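ATP grasp ligase (Microcystis aeruginosa MRC, PDB 5IG9) is an ATP-grasp ligase of the MvdD type, probably joining a carboxylate to a nucleophile at the expense of ATP, as in related ribosomal S6-glutamate ligases. Local coordinates at residues 41-46 and 102-107. Numbering follows the deposited sequence.
Sequences VKVDLY and RGMIAS
M104 meets V43 and L45 in a sheet-on-helix packing of the pre-ATP-grasp domain, where strand 42-47, outermost in its sheet within this chain, faces the last turns of helix 87-107. The contact is apolar, buried and small, 113 Å² counting both segments. The L45 side chain lies roughly perpendicular to that of M104: CD1 of L45 is 3.7 Å from CB of M104, while its CD2 approaches M104 CG at 3.6 Å. Both methyls lie along one side of M104, whose SD is shared, 3.7 Å from CD2 of L45 and 4.0 Å from CG1 of V43. Extension explains this reach: M104 holds CG anti to the backbone N (chi1 174°) and stays extended at chi2 (-172°); the bend at chi3 turns only the CE methyl. F32 of the parallel-sheet strand 29-33 touches both V43 and M104, tying that sheet into the same core. D44 points away from the helix, and its carboxylate hydrogen-bonds to S145 and N147 of the second subunit, whose strand extends the sheet antiparallel at 44-46. At the helix end S107 turns back on the preceding turn: its OG donates to G103 O at 2.8 Å, 24° off the plane of that carbonyl.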
loop_
_atom_site.group_PDB
_atom_site.type_symbol
_atom_site.label_atom_id
_atom_site.label_comp_id
_atom_site.label_asym_id
_atom_site.label_seq_id
_atom_site.Cartn_x
_atom_site.Cartn_y
_atom_site.Cartn_z
ATOM N N VAL A 41 -12.332 0.732 -20.504
ATOM C CA VAL A 41 -11.315 -0.255 -20.851
ATOM C C VAL A 41 -11.739 -1.617 -20.325
ATOM O O VAL A 41 -12.195 -1.743 -19.183
ATOM C CB VAL A 41 -9.939 0.156 -20.291
ATOM C CG1 VAL A 41 -8.858 -0.828 -20.709
ATOM C CG2 VAL A 41 -9.584 1.564 -20.743
ATOM N N LYS A 42 -11.608 -2.640 -21.167
ATOM C CA LYS A 42 -11.901 -4.017 -20.790
ATOM C C LYS A 42 -10.614 -4.716 -20.380
ATOM O O LYS A 42 -9.639 -4.729 -21.139
ATOM C CB LYS A 42 -12.555 -4.777 -21.946
ATOM C CG LYS A 42 -13.874 -4.203 -22.420
ATOM C CD LYS A 42 -14.873 -4.098 -21.281
ATOM C CE LYS A 42 -16.283 -4.396 -21.762
ATOM N NZ LYS A 42 -16.574 -3.733 -23.064
ATOM N N VAL A 43 -10.616 -5.302 -19.188
ATOM C CA VAL A 43 -9.483 -6.060 -18.677
ATOM C C VAL A 43 -9.974 -7.459 -18.326
ATOM O O VAL A 43 -10.953 -7.613 -17.586
ATOM C CB VAL A 43 -8.843 -5.381 -17.451
ATOM C CG1 VAL A 43 -7.617 -6.156 -16.988
ATOM C CG2 VAL A 43 -8.470 -3.941 -17.771
ATOM N N ASP A 44 -9.306 -8.474 -18.871
ATOM C CA ASP A 44 -9.613 -9.868 -18.579
ATOM C C ASP A 44 -8.362 -10.530 -18.023
ATOM O O ASP A 44 -7.325 -10.562 -18.694
ATOM C CB ASP A 44 -10.106 -10.600 -19.828
ATOM C CG ASP A 44 -11.393 -10.021 -20.365
ATOM O OD1 ASP A 44 -12.220 -9.560 -19.550
ATOM O OD2 ASP A 44 -11.576 -10.021 -21.601
ATOM N N LEU A 45 -8.464 -11.053 -16.802
ATOM C CA LEU A 45 -7.333 -11.622 -16.076
ATOM C C LEU A 45 -7.634 -13.079 -15.760
ATOM O O LEU A 45 -8.482 -13.371 -14.911
ATOM C CB LEU A 45 -7.055 -10.829 -14.801
ATOM C CG LEU A 45 -6.859 -9.335 -15.032
ATOM C CD1 LEU A 45 -6.671 -8.613 -13.711
ATOM C CD2 LEU A 45 -5.683 -9.105 -15.956
ATOM N N TYR A 46 -6.936 -13.985 -16.433
ATOM C CA TYR A 46 -7.150 -15.417 -16.285
ATOM C C TYR A 46 -6.057 -16.024 -15.416
ATOM O O TYR A 46 -4.877 -15.706 -15.572
ATOM C CB TYR A 46 -7.171 -16.104 -17.652
ATOM C CG TYR A 46 -8.352 -15.724 -18.517
ATOM C CD1 TYR A 46 -8.309 -14.606 -19.340
ATOM C CD2 TYR A 46 -9.508 -16.490 -18.511
ATOM C CE1 TYR A 46 -9.391 -14.261 -20.133
ATOM C CE2 TYR A 46 -10.590 -16.156 -19.298
ATOM C CZ TYR A 46 -10.529 -15.043 -20.107
ATOM O OH TYR A 46 -11.615 -14.718 -20.888
ATOM N N ARG A 102 -3.816 -3.947 -9.409
ATOM C CA ARG A 102 -2.587 -4.216 -8.670
ATOM C C ARG A 102 -2.187 -5.679 -8.783
ATOM O O ARG A 102 -1.001 -5.996 -8.923
ATOM C CB ARG A 102 -2.754 -3.828 -7.202
ATOM C CG ARG A 102 -2.656 -2.342 -6.937
ATOM C CD ARG A 102 -2.938 -2.031 -5.481
ATOM N NE ARG A 102 -1.976 -2.659 -4.576
ATOM C CZ ARG A 102 -0.871 -2.068 -4.133
ATOM N NH1 ARG A 102 -0.580 -0.833 -4.516
ATOM N NH2 ARG A 102 -0.055 -2.712 -3.310
ATOM N N GLY A 103 -3.162 -6.586 -8.712
ATOM C CA GLY A 103 -2.856 -7.999 -8.853
ATOM C C GLY A 103 -2.370 -8.346 -10.245
ATOM O O GLY A 103 -1.490 -9.196 -10.415
ATOM N N MET A 104 -2.941 -7.698 -11.264
ATOM C CA MET A 104 -2.462 -7.887 -12.628
ATOM C C MET A 104 -1.001 -7.477 -12.752
ATOM O O MET A 104 -0.177 -8.228 -13.284
ATOM C CB MET A 104 -3.323 -7.084 -13.601
ATOM C CG MET A 104 -2.800 -7.120 -15.024
ATOM S SD MET A 104 -3.678 -6.007 -16.133
ATOM C CE MET A 104 -2.805 -4.472 -15.833
ATOM N N ILE A 105 -0.665 -6.281 -12.267
ATOM C CA ILE A 105 0.702 -5.781 -12.394
ATOM C C ILE A 105 1.668 -6.657 -11.611
ATOM O O ILE A 105 2.757 -6.993 -12.093
ATOM C CB ILE A 105 0.778 -4.313 -11.935
ATOM C CG1 ILE A 105 -0.136 -3.451 -12.800
ATOM C CG2 ILE A 105 2.213 -3.809 -11.981
ATOM C CD1 ILE A 105 -0.330 -2.056 -12.268
ATOM N N ALA A 106 1.283 -7.053 -10.397
ATOM C CA ALA A 106 2.167 -7.846 -9.552
ATOM C C ALA A 106 2.384 -9.255 -10.087
ATOM O O ALA A 106 3.369 -9.900 -9.713
ATOM C CB ALA A 106 1.610 -7.911 -8.131
ATOM N N SER A 107 1.493 -9.749 -10.946
ATOM C CA SER A 107 1.643 -11.081 -11.517
ATOM C C SER A 107 2.433 -11.083 -12.817
ATOM O O SER A 107 2.955 -12.133 -13.206
ATOM C CB SER A 107 0.269 -11.709 -11.760
ATOM O OG SER A 107 -0.474 -11.777 -10.556
#